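Local atomic coordinates of regulatory protein RecX (Lactobacillus reuteri, PDB entry 3D5L), a protein that probably modulates the activity of the recombinase RecA, as a member of the RecX family of regulators linked to DNA repair. Residues A[10-13]-A[18-21]; A[57-62]-A[92-97]. All coordinates share one frame; numbering follows the deposited sequence.

Contact 1 of 2, residues A[10-13]-A[18-21]. With SO4 (sulfate ion), chain C.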
ATOM      1  N   GLU A  10      34.945   7.565  -0.897  1.00 23.86           N
ATOM      2  CA  GLU A  10      34.675   8.464   0.206  1.00 24.50           C
ATOM      3  C   GLU A  10      33.187   8.572   0.476  1.00 23.03           C
ATOM      4  O   GLU A  10      32.376   8.663  -0.449  1.00 25.57           O
ATOM      5  CB  GLU A  10      35.258   9.848  -0.080  1.00 27.60           C
ATOM      6  CG  GLU A  10      34.503  10.644  -1.125  1.00 33.47           C
ATOM      7  CD  GLU A  10      34.842  12.120  -1.070  1.00 35.77           C
ATOM      8  OE1 GLU A  10      34.084  12.935  -1.651  1.00 35.09           O
ATOM      9  OE2 GLU A  10      35.870  12.458  -0.441  1.00 37.97           O
ATOM     10  N   ALA A  11      32.829   8.551   1.747  1.00 18.93           N
ATOM     11  CA  ALA A  11      31.438   8.644   2.132  1.00 19.35           C
ATOM     12  C   ALA A  11      30.977  10.059   1.848  1.00 18.88           C
ATOM     13  O   ALA A  11      31.720  11.011   2.069  1.00 18.57           O
ATOM     14  CB  ALA A  11      31.278   8.326   3.617  1.00 17.05           C
ATOM     15  N   GLN A  12      29.763  10.201   1.336  1.00 18.15           N
ATOM     16  CA  GLN A  12      29.242  11.526   1.067  1.00 18.43           C
ATOM     17  C   GLN A  12      28.917  12.106   2.439  1.00 19.65           C
ATOM     18  O   GLN A  12      29.073  11.429   3.453  1.00 17.54           O
ATOM     19  CB  GLN A  12      27.982  11.432   0.202  1.00 17.96           C
ATOM     20  CG  GLN A  12      28.175  10.627  -1.070  1.00 17.36           C
ATOM     21  CD  GLN A  12      27.004  10.757  -2.031  1.00 17.34           C
ATOM     22  OE1 GLN A  12      25.874  11.023  -1.617  1.00 20.14           O
ATOM     23  NE2 GLN A  12      27.266  10.545  -3.317  1.00 14.56           N
ATOM     24  N   LYS A  13      28.460  13.354   2.476  1.00 21.16           N
ATOM     25  CA  LYS A  13      28.121  13.987   3.746  1.00 21.72           C
ATOM     26  C   LYS A  13      27.003  13.216   4.460  1.00 20.67           C
ATOM     27  O   LYS A  13      27.078  12.974   5.665  1.00 19.24           O
ATOM     28  CB  LYS A  13      27.707  15.444   3.511  1.00 23.56           C
ATOM     29  CG  LYS A  13      27.415  16.222   4.783  1.00 29.25           C
ATOM     30  CD  LYS A  13      27.078  17.678   4.480  1.00 33.42           C
ATOM     31  CE  LYS A  13      26.896  18.484   5.759  1.00 37.74           C
ATOM     32  NZ  LYS A  13      28.131  18.494   6.631  1.00 41.59           N
ATOM     33  N   TYR A  18      28.156   6.690  -1.518  1.00 20.94           N
ATOM     34  CA  TYR A  18      29.606   6.861  -1.598  1.00 20.76           C
ATOM     35  C   TYR A  18      30.070   7.436  -2.923  1.00 20.77           C
ATOM     36  O   TYR A  18      29.433   7.237  -3.957  1.00 21.05           O
ATOM     37  CB  TYR A  18      30.302   5.522  -1.390  1.00 19.94           C
ATOM     38  CG  TYR A  18      29.995   4.886  -0.058  1.00 23.70           C
ATOM     39  CD1 TYR A  18      30.814   5.117   1.055  1.00 23.40           C
ATOM     40  CD2 TYR A  18      28.861   4.084   0.105  1.00 21.84           C
ATOM     41  CE1 TYR A  18      30.510   4.562   2.295  1.00 24.51           C
ATOM     42  CE2 TYR A  18      28.547   3.529   1.338  1.00 24.87           C
ATOM     43  CZ  TYR A  18      29.373   3.767   2.432  1.00 25.48           C
ATOM     44  OH  TYR A  18      29.073   3.186   3.650  1.00 28.18           O
ATOM     45  N   ASN A  19      31.188   8.151  -2.880  1.00 20.41           N
ATOM     46  CA  ASN A  19      31.780   8.720  -4.078  1.00 20.91           C
ATOM     47  C   ASN A  19      32.942   7.813  -4.464  1.00 20.94           C
ATOM     48  O   ASN A  19      33.797   7.511  -3.630  1.00 18.67           O
ATOM     49  CB  ASN A  19      32.295  10.144  -3.821  1.00 21.16           C
ATOM     50  CG  ASN A  19      31.179  11.122  -3.513  1.00 22.96           C
ATOM     51  OD1 ASN A  19      30.130  11.100  -4.151  1.00 23.02           O
ATOM     52  ND2 ASN A  19      31.408  12.001  -2.539  1.00 23.12           N
ATOM     53  N   ILE A  20      32.959   7.373  -5.722  1.00 22.19           N
ATOM     54  CA  ILE A  20      34.014   6.492  -6.219  1.00 22.31           C
ATOM     55  C   ILE A  20      34.966   7.213  -7.167  1.00 22.96           C
ATOM     56  O   ILE A  20      34.543   7.863  -8.124  1.00 22.41           O
ATOM     57  CB  ILE A  20      33.425   5.256  -6.941  1.00 21.95           C
ATOM     58  CG1 ILE A  20      32.854   4.271  -5.917  1.00 23.28           C
ATOM     59  CG2 ILE A  20      34.504   4.547  -7.745  1.00 20.38           C
ATOM     60  CD1 ILE A  20      31.771   4.841  -5.049  1.00 24.70           C
ATOM     61  N   TYR A  21      36.258   7.090  -6.883  1.00 24.47           N
ATOM     62  CA  TYR A  21      37.306   7.705  -7.687  1.00 25.29           C
ATOM     63  C   TYR A  21      38.072   6.635  -8.449  1.00 26.47           C
ATOM     64  O   TYR A  21      38.555   5.669  -7.863  1.00 26.53           O
ATOM     65  CB  TYR A  21      38.286   8.467  -6.792  1.00 24.49           C
ATOM     66  CG  TYR A  21      37.690   9.665  -6.096  1.00 24.17           C
ATOM     67  CD1 TYR A  21      38.025  10.961  -6.483  1.00 25.43           C
ATOM     68  CD2 TYR A  21      36.777   9.504  -5.056  1.00 24.69           C
ATOM     69  CE1 TYR A  21      37.460  12.075  -5.843  1.00 25.04           C
ATOM     70  CE2 TYR A  21      36.209  10.597  -4.415  1.00 22.57           C
ATOM     71  CZ  TYR A  21      36.552  11.876  -4.813  1.00 24.69           C
ATOM     72  OH  TYR A  21      35.962  12.950  -4.183  1.00 27.48           O
TER
HETATM   73  S   SO4 C 301      24.154  11.243  -5.904  1.00 28.32           S
HETATM   74  O1  SO4 C 301      24.798  10.370  -4.904  1.00 30.45           O
HETATM   75  O2  SO4 C 301      25.203  12.059  -6.543  1.00 31.46           O
HETATM   76  O3  SO4 C 301      23.165  12.120  -5.259  1.00 30.91           O
HETATM   77  O4  SO4 C 301      23.451  10.409  -6.902  1.00 31.04           O

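Contact 2 of 2, residues A[57-62]-A[92-97]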
ATOM      1  N   ALA A  57      21.745  -0.583 -11.517  1.00 13.30           N
ATOM      2  CA  ALA A  57      21.461  -1.082 -10.178  1.00 12.90           C
ATOM      3  C   ALA A  57      21.265   0.095  -9.225  1.00 12.69           C
ATOM      4  O   ALA A  57      20.360   0.074  -8.395  1.00 13.41           O
ATOM      5  CB  ALA A  57      22.596  -1.970  -9.693  1.00 12.62           C
ATOM      6  N   ASP A  58      22.104   1.123  -9.351  1.00 13.50           N
ATOM      7  CA  ASP A  58      21.994   2.309  -8.496  1.00 14.85           C
ATOM      8  C   ASP A  58      20.689   3.056  -8.791  1.00 15.93           C
ATOM      9  O   ASP A  58      20.123   3.685  -7.899  1.00 14.28           O
ATOM     10  CB  ASP A  58      23.187   3.253  -8.711  1.00 15.83           C
ATOM     11  CG  ASP A  58      23.173   4.448  -7.753  1.00 20.55           C
ATOM     12  OD1 ASP A  58      23.179   4.230  -6.518  1.00 17.99           O
ATOM     13  OD2 ASP A  58      23.150   5.609  -8.228  1.00 23.19           O
ATOM     14  N   GLN A  59      20.202   2.979 -10.031  1.00 16.06           N
ATOM     15  CA  GLN A  59      18.950   3.650 -10.370  1.00 17.70           C
ATOM     16  C   GLN A  59      17.827   2.934  -9.636  1.00 16.31           C
ATOM     17  O   GLN A  59      16.856   3.557  -9.214  1.00 17.32           O
ATOM     18  CB  GLN A  59      18.659   3.579 -11.871  1.00 21.57           C
ATOM     19  CG  GLN A  59      19.754   4.124 -12.788  1.00 26.98           C
ATOM     20  CD  GLN A  59      19.477   3.817 -14.263  1.00 30.31           C
ATOM     21  OE1 GLN A  59      20.361   3.956 -15.116  1.00 33.42           O
ATOM     22  NE2 GLN A  59      18.246   3.396 -14.565  1.00 28.56           N
ATOM     23  N   GLN A  60      17.957   1.618  -9.497  1.00 14.73           N
ATOM     24  CA  GLN A  60      16.934   0.833  -8.818  1.00 14.24           C
ATOM     25  C   GLN A  60      17.030   1.061  -7.317  1.00 12.16           C
ATOM     26  O   GLN A  60      16.017   1.266  -6.660  1.00 13.51           O
ATOM     27  CB  GLN A  60      17.085  -0.660  -9.130  1.00 13.20           C
ATOM     28  CG  GLN A  60      15.925  -1.507  -8.595  1.00 16.71           C
ATOM     29  CD  GLN A  60      16.034  -2.978  -8.965  1.00 18.25           C
ATOM     30  OE1 GLN A  60      16.188  -3.330 -10.138  1.00 19.24           O
ATOM     31  NE2 GLN A  60      15.952  -3.844  -7.964  1.00 18.83           N
ATOM     32  N   ALA A  61      18.253   1.051  -6.790  1.00  9.29           N
ATOM     33  CA  ALA A  61      18.480   1.263  -5.362  1.00 10.70           C
ATOM     34  C   ALA A  61      17.914   2.612  -4.927  1.00 11.57           C
ATOM     35  O   ALA A  61      17.403   2.748  -3.818  1.00 12.36           O
ATOM     36  CB  ALA A  61      19.977   1.183  -5.041  1.00  7.43           C
ATOM     37  N   LYS A  62      18.000   3.605  -5.810  1.00 13.77           N
ATOM     38  CA  LYS A  62      17.476   4.938  -5.518  1.00 15.19           C
ATOM     39  C   LYS A  62      15.947   4.947  -5.428  1.00 13.49           C
ATOM     40  O   LYS A  62      15.375   5.652  -4.597  1.00 14.36           O
ATOM     41  CB  LYS A  62      17.914   5.926  -6.596  1.00 18.80           C
ATOM     42  CG  LYS A  62      19.415   6.060  -6.725  1.00 22.58           C
ATOM     43  CD  LYS A  62      19.958   7.174  -5.872  1.00 24.76           C
ATOM     44  CE  LYS A  62      19.947   8.463  -6.654  1.00 26.39           C
ATOM     45  NZ  LYS A  62      20.672   8.244  -7.930  1.00 27.58           N
ATOM     46  N   GLU A  92       9.774  -0.057 -15.668  1.00 25.74           N
ATOM     47  CA  GLU A  92       8.866  -1.164 -15.384  1.00 26.43           C
ATOM     48  C   GLU A  92       9.552  -2.459 -14.965  1.00 26.07           C
ATOM     49  O   GLU A  92       8.930  -3.326 -14.341  1.00 24.84           O
ATOM     50  CB  GLU A  92       7.968  -1.409 -16.598  1.00 28.79           C
ATOM     51  CG  GLU A  92       6.773  -2.308 -16.328  1.00 33.38           C
ATOM     52  CD  GLU A  92       5.937  -1.846 -15.134  1.00 37.11           C
ATOM     53  OE1 GLU A  92       5.498  -0.665 -15.098  1.00 32.90           O
ATOM     54  OE2 GLU A  92       5.711  -2.684 -14.233  1.00 39.84           O
ATOM     55  N   GLU A  93      10.830  -2.599 -15.298  1.00 24.60           N
ATOM     56  CA  GLU A  93      11.543  -3.810 -14.919  1.00 24.53           C
ATOM     57  C   GLU A  93      11.969  -3.734 -13.444  1.00 23.44           C
ATOM     58  O   GLU A  93      12.412  -4.730 -12.877  1.00 22.22           O
ATOM     59  CB  GLU A  93      12.773  -4.033 -15.819  1.00 24.78           C
ATOM     60  CG  GLU A  93      13.808  -2.912 -15.765  1.00 25.95           C
ATOM     61  CD  GLU A  93      13.661  -1.929 -16.908  1.00 27.30           C
ATOM     62  OE1 GLU A  93      12.513  -1.719 -17.365  1.00 29.04           O
ATOM     63  OE2 GLU A  93      14.694  -1.364 -17.345  1.00 26.14           O
ATOM     64  N   PHE A  94      11.831  -2.556 -12.830  1.00 20.25           N
ATOM     65  CA  PHE A  94      12.205  -2.391 -11.419  1.00 20.84           C
ATOM     66  C   PHE A  94      11.041  -2.622 -10.458  1.00 19.21           C
ATOM     67  O   PHE A  94      11.258  -2.920  -9.282  1.00 19.94           O
ATOM     68  CB  PHE A  94      12.743  -0.979 -11.117  1.00 18.53           C
ATOM     69  CG  PHE A  94      13.971  -0.599 -11.884  1.00 19.78           C
ATOM     70  CD1 PHE A  94      14.779  -1.563 -12.470  1.00 19.37           C
ATOM     71  CD2 PHE A  94      14.347   0.735 -11.979  1.00 20.19           C
ATOM     72  CE1 PHE A  94      15.936  -1.208 -13.133  1.00 19.04           C
ATOM     73  CE2 PHE A  94      15.511   1.099 -12.644  1.00 18.88           C
ATOM     74  CZ  PHE A  94      16.305   0.125 -13.221  1.00 19.34           C
ATOM     75  N   VAL A  95       9.819  -2.459 -10.956  1.00 17.71           N
ATOM     76  CA  VAL A  95       8.622  -2.607 -10.135  1.00 18.32           C
ATOM     77  C   VAL A  95       8.566  -3.897  -9.321  1.00 18.79           C
ATOM     78  O   VAL A  95       8.617  -3.868  -8.087  1.00 17.24           O
ATOM     79  CB  VAL A  95       7.330  -2.524 -10.995  1.00 19.13           C
ATOM     80  CG1 VAL A  95       6.103  -2.661 -10.102  1.00 17.78           C
ATOM     81  CG2 VAL A  95       7.290  -1.211 -11.756  1.00 19.11           C
ATOM     82  N   GLU A  96       8.447  -5.021 -10.020  1.00 18.55           N
ATOM     83  CA  GLU A  96       8.354  -6.324  -9.374  1.00 20.76           C
ATOM     84  C   GLU A  96       9.521  -6.618  -8.419  1.00 19.33           C
ATOM     85  O   GLU A  96       9.298  -7.146  -7.335  1.00 20.55           O
ATOM     86  CB  GLU A  96       8.230  -7.426 -10.443  1.00 21.89           C
ATOM     87  CG  GLU A  96       7.661  -8.751  -9.927  1.00 25.45           C
ATOM     88  CD  GLU A  96       6.309  -8.598  -9.217  1.00 29.59           C
ATOM     89  OE1 GLU A  96       5.362  -8.028  -9.819  1.00 29.01           O
ATOM     90  OE2 GLU A  96       6.200  -9.052  -8.051  1.00 29.39           O
ATOM     91  N   PRO A  97      10.777  -6.300  -8.814  1.00 17.97           N
ATOM     92  CA  PRO A  97      11.919  -6.558  -7.925  1.00 18.39           C
ATOM     93  C   PRO A  97      11.824  -5.749  -6.626  1.00 17.24           C
ATOM     94  O   PRO A  97      12.082  -6.267  -5.545  1.00 18.47           O
ATOM     95  CB  PRO A  97      13.129  -6.147  -8.774  1.00 17.46           C
ATOM     96  CG  PRO A  97      12.673  -6.448 -10.164  1.00 17.84           C
ATOM     97  CD  PRO A  97      11.250  -5.918 -10.156  1.00 17.62           C
TER

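Contact 1 of 2, residues A[10-13]-A[18-21]
Glu10 and Asn19 pair across an antiparallel beta hairpin at the surface of the amino-terminal sheet, where strand 4-11 runs out beside strand 17-22. They form a hydrogen-bonded pair: Asn19 N gives a nearly straight bond to Glu10 O at 2.8 Å (177°), and Glu10 N returns one to Asn19 O at 3.0 Å. On the face that carries these two side chains, a polar chain continues the pairing. The side chain of Glu10 starts between its own backbone N and carbonyl carbon (chi1 73°) and then runs extended, bringing its carboxylate to the neighbouring strand. There Glu10 OE1 accepts Asn19 ND2 at 3.0 Å through its anti lone pair and, weakly, the hydroxyl of Tyr21, whose ring edge meets Glu10 CG. The other end of the same amide, Asn19 OD1, receives Gln12 NE2 at 3.0 Å, 42° above its carbonyl plane. Gln12 NE2 also donates, at 2.9 Å, to O1 of a sulfate ion, probably from the crystallisation liquor, which Arg17 binds too. On the other face, Ala11 CA lies obliquely to the Tyr18 ring, 3.7 Å from Tyr18 CD1, and Ala11 CB touches Tyr18 CE1. With an alanine in place of Asn19, Glu10 OE1 would probably keep just the weak Tyr21 bond here, and Gln12 NE2 just the sulfate. Two bonds probably fix how the Asn19 amide is turned, donor toward carboxylate, acceptor toward Gln12.

Contact 2 of 2, residues A[57-62]-A[92-97]
Gln60 and Phe94 make the main contact between helix 48-71 and helix 92-104, whose segments 57-62 and 92-97 cross at -56° with their axes 10.5 Å apart at closest approach. This is helix packing through a few side chains, and it sets the long helix against helix 92-104, in the first three-helix domain of RecX.

The ring contacts come first, and the methylenes of Gln60 are their apolar part. Gln60 CB stands over the centre of the Phe94 ring, 4.0 Å from the centroid and almost exactly on the ring normal, a CH-pi contact. Gln60 CG lies over the same face, 3.9 Å from Phe94 CG. Because CG of Gln60 is anti to the backbone N (chi1 -172°) and the chain stays extended, the methylenes pass across the ring and carry the amide beyond it. The CB of Phe94 points toward the long helix.

Amide contacts lie beside this CH-pi contact. Gln60 OE1 comes within 3.2 Å of Phe94 CD1, the amide and ring planes standing 53° apart. At the ring edge, near its plane, Gln59 NE2 approaches Phe94 CZ at 4.0 Å. Past the ring, Gln60 NE2 touches Pro97 CB at 3.7 Å, while the Gln60 side chain also reaches Ile98 one residue further on.

No hydrogen bond joins the two segments. Cohesion here therefore probably rests largely on van der Waals contact: the aliphatic part of a glutamine packs on an aromatic face, while its polar end meets carbon atoms of the partner helix.

In the fold
Along the chain the two contacts come in series: the hairpin of contact 1 closes before helix 48-71, which carries the first half of contact 2, begins. Their centres lie 22 Å apart and their nearest atoms about 7 Å, on the same side of the chain's centre, and they do not touch. Helix 48-71 is nevertheless the bridge between them. Asp58, in segment 57-62, forms a salt bridge with Arg17, the residue just before segment 18-21, while Ala57 and Ala61 pack on helix 32-37, which also meets Tyr18 of contact 1. One helix thus spans, and probably fastens, the amino-terminal sheet and the first of RecX's three successive three-helix domains, near one end of an elongated molecule.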